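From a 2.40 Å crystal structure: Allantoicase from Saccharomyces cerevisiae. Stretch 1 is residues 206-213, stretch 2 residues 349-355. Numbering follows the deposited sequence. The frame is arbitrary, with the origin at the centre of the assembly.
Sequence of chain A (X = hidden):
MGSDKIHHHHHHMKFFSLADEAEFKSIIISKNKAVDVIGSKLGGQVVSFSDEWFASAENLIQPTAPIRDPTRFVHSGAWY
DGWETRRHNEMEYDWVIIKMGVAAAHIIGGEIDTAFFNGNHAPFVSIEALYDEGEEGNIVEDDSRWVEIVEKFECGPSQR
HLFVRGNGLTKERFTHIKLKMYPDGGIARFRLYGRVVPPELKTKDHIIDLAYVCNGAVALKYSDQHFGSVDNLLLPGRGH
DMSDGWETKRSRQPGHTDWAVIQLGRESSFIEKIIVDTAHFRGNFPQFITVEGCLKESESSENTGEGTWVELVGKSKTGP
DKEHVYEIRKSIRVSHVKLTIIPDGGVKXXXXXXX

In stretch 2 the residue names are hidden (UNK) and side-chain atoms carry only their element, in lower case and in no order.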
# COMPACT_ATOMS: atom_id res chain seq x y z
N HIS A 206 3.74 -7.90 -25.12
CA HIS A 206 4.18 -6.56 -24.72
C HIS A 206 4.66 -6.53 -23.26
O HIS A 206 3.90 -6.87 -22.35
CB HIS A 206 3.04 -5.57 -24.96
CG HIS A 206 3.30 -4.21 -24.41
ND1 HIS A 206 2.28 -3.41 -23.92
CD2 HIS A 206 4.45 -3.51 -24.24
CE1 HIS A 206 2.80 -2.27 -23.48
NE2 HIS A 206 4.11 -2.31 -23.66
N ILE A 207 5.91 -6.15 -23.02
CA ILE A 207 6.48 -6.39 -21.71
C ILE A 207 6.11 -5.35 -20.67
O ILE A 207 6.02 -4.16 -20.95
CB ILE A 207 8.04 -6.61 -21.74
CG1 ILE A 207 8.81 -5.32 -22.07
CG2 ILE A 207 8.43 -7.73 -22.71
CD1 ILE A 207 10.12 -5.15 -21.21
N ILE A 208 5.88 -5.84 -19.45
CA ILE A 208 5.50 -5.04 -18.32
C ILE A 208 6.35 -5.44 -17.11
O ILE A 208 7.04 -6.47 -17.13
CB ILE A 208 3.97 -5.20 -18.01
CG1 ILE A 208 3.60 -6.67 -17.69
CG2 ILE A 208 3.11 -4.74 -19.20
CD1 ILE A 208 2.28 -6.82 -17.00
N ASP A 209 6.27 -4.63 -16.07
CA ASP A 209 6.82 -5.02 -14.79
C ASP A 209 5.76 -5.85 -14.04
O ASP A 209 4.83 -5.32 -13.44
CB ASP A 209 7.26 -3.79 -13.97
CG ASP A 209 7.99 -4.17 -12.70
OD1 ASP A 209 8.04 -5.37 -12.35
OD2 ASP A 209 8.53 -3.32 -11.98
N LEU A 210 5.95 -7.16 -14.09
CA LEU A 210 5.03 -8.10 -13.50
C LEU A 210 4.99 -7.95 -12.00
O LEU A 210 4.03 -8.38 -11.38
CB LEU A 210 5.43 -9.54 -13.86
CG LEU A 210 5.39 -9.84 -15.36
CD1 LEU A 210 6.07 -11.15 -15.65
CD2 LEU A 210 3.96 -9.82 -15.90
N ALA A 211 6.02 -7.34 -11.43
CA ALA A 211 6.12 -7.14 -9.99
C ALA A 211 5.69 -5.75 -9.52
O ALA A 211 5.74 -5.45 -8.32
CB ALA A 211 7.53 -7.42 -9.55
N TYR A 212 5.25 -4.90 -10.44
CA TYR A 212 4.85 -3.54 -10.07
C TYR A 212 3.46 -3.52 -9.40
O TYR A 212 2.53 -4.22 -9.83
CB TYR A 212 4.81 -2.70 -11.35
CG TYR A 212 4.70 -1.22 -11.24
CD1 TYR A 212 5.36 -0.51 -10.25
CD2 TYR A 212 3.99 -0.50 -12.21
CE1 TYR A 212 5.30 0.90 -10.22
CE2 TYR A 212 3.91 0.87 -12.18
CZ TYR A 212 4.58 1.57 -11.19
OH TYR A 212 4.48 2.94 -11.16
N VAL A 213 3.32 -2.66 -8.41
CA VAL A 213 2.10 -2.59 -7.67
C VAL A 213 0.90 -2.21 -8.54
O VAL A 213 -0.21 -2.74 -8.34
CB VAL A 213 2.23 -1.66 -6.40
CG1 VAL A 213 2.46 -0.19 -6.75
CG2 VAL A 213 0.97 -1.81 -5.51
N UNK A 349 13.79 -1.54 -4.35
CA UNK A 349 12.82 -2.06 -5.29
C UNK A 349 13.25 -3.36 -5.89
O UNK A 349 14.46 -3.68 -5.95
n UNK A 349 10.66 1.72 -3.03
c UNK A 349 12.59 -1.07 -6.43
c UNK A 349 10.35 2.38 -4.12
n UNK A 349 10.10 3.66 -4.04
n UNK A 349 10.33 1.79 -5.29
c UNK A 349 12.11 0.31 -6.00
c UNK A 349 10.66 0.40 -5.55
N UNK A 350 12.24 -4.12 -6.33
CA UNK A 350 12.44 -5.21 -7.28
C UNK A 350 11.48 -5.11 -8.48
O UNK A 350 10.29 -4.79 -8.35
c UNK A 350 12.42 -6.61 -6.60
c UNK A 350 11.05 -6.95 -5.99
c UNK A 350 12.83 -7.69 -7.64
c UNK A 350 13.09 -9.04 -7.03
N UNK A 351 12.06 -5.33 -9.65
CA UNK A 351 11.35 -5.18 -10.90
C UNK A 351 11.54 -6.48 -11.60
O UNK A 351 12.65 -6.97 -11.63
n UNK A 351 10.62 1.20 -9.14
n UNK A 351 11.23 -0.82 -10.04
c UNK A 351 12.23 -2.78 -11.08
n UNK A 351 9.22 -0.64 -8.91
c UNK A 351 11.92 -4.06 -11.79
c UNK A 351 11.05 -2.22 -10.36
c UNK A 351 10.35 -0.09 -9.36
N UNK A 352 10.46 -7.01 -12.14
CA UNK A 352 10.48 -8.25 -12.89
C UNK A 352 9.82 -7.98 -14.23
O UNK A 352 8.59 -8.05 -14.37
c UNK A 352 10.32 -9.53 -10.73
c UNK A 352 9.74 -9.37 -12.14
c UNK A 352 9.82 -10.66 -12.89
N UNK A 353 10.65 -7.64 -15.20
CA UNK A 353 10.16 -7.35 -16.54
C UNK A 353 9.99 -8.61 -17.41
O UNK A 353 10.89 -9.42 -17.53
c UNK A 353 10.41 -2.80 -16.42
c UNK A 353 9.08 -3.91 -18.08
c UNK A 353 11.09 -6.38 -17.23
c UNK A 353 8.72 -1.60 -17.50
c UNK A 353 8.39 -2.73 -18.24
c UNK A 353 9.72 -1.62 -16.58
c UNK A 353 11.79 -4.43 -15.76
c UNK A 353 10.11 -3.96 -17.14
c UNK A 353 11.01 -4.99 -16.70
n UNK A 353 11.44 -3.11 -15.56
N UNK A 354 8.81 -8.72 -18.01
CA UNK A 354 8.43 -9.86 -18.80
C UNK A 354 6.99 -9.72 -19.22
O UNK A 354 6.43 -8.63 -19.21
N UNK A 355 6.36 -10.83 -19.54
CA UNK A 355 4.96 -10.81 -19.93
C UNK A 355 4.33 -12.14 -19.53
O UNK A 355 5.03 -13.04 -19.08
OXT UNK A 355 3.13 -12.31 -19.69
c UNK A 355 6.51 -13.04 -23.86
c UNK A 355 5.50 -14.03 -23.96
c UNK A 355 4.12 -12.73 -22.46
o UNK A 355 5.56 -15.20 -24.72
c UNK A 355 6.29 -11.89 -23.03
c UNK A 355 5.09 -11.74 -22.32
c UNK A 355 4.82 -10.54 -21.45
c UNK A 355 4.32 -13.86 -23.27
O HOH W 1 8.10 -3.32 -9.14

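Position 349 has seven side-chain atoms: three carbons, a nitrogen, then a carbon carrying two more nitrogens. That is a guanidinium on an aliphatic stem. It touches nothing on stretch 1, and its nitrogens are hydrogen-bonded elsewhere in the structure. The residue is Arg349.

Position 350 has four carbons, forked at the first, with one arm two carbons long. The fork does not reach stretch 1 closely. The residue is Ile350. Ile350 CG2 comes no nearer than 5.0 Å to Ala211 CB. Its backbone O lies 4.0 Å from Ala211 CB.

Position 351 again shows three carbons, a nitrogen, and a carbon bearing two nitrogens. The side chain runs to the carboxylate of Asp209 and the ring of Tyr212. The residue is Arg351. Its CD is 3.2 Å from Asp209 OD2. Its NH1 is 4.1 Å from the same OD2, too far for a salt bridge. Water 1 closes the gap: it donates to Asp209 OD2 (2.9 Å) and to Ile350 O (2.8 Å), and accepts from Arg351 NH1 (2.9 Å).

Position 352 has three carbons, one carrying the other two. The short fork packs against Ala211. The residue is Val352, with CG2 3.7 Å from Ala211 CB.

Position 353 has one carbon, then fused five- and six-membered rings holding eight carbons and one nitrogen. Asp209 CB sits over the face of the six-membered ring, and a ring carbon meets Ile207 CD1. This indole is Trp353. Asp209 CB is 4.1 Å from that ring's centroid, and Trp353 CE3 is 3.5 Å from Ile207 CD1.

Position 354 has no side-chain atoms and is Gly354. An ideal CB here would fall 3.5 Å from Leu210 CD1, leaving little room.

Position 355 has one carbon and a six-carbon ring bearing one oxygen. OXT marks the chain end. CB lies near His206 O, while the ring leads away. The residue is Tyr355, with CB 3.9 Å from His206 O.

The contact is a short antiparallel pairing. Ile208 and Gly354 form the hydrogen-bonded pair: Ile208 N gives to Gly354 O (2.9 Å), and Gly354 N gives to Ile208 O (3.0 Å). Asp209 and Trp353 form the next, non-hydrogen-bonded pair, with their side chains on the same face of the sheet. Leu210 N then gives to Val352 O at 2.8 Å. There the chain of stretch 1 turns, in a type I turn from Asp209 to Tyr212. Asp209 OD1 joins turn and strand, accepting from Ala211 N (3.0 Å) and Val352 N (2.9 Å).

Stretch 2 (349-355) RIRVWGY
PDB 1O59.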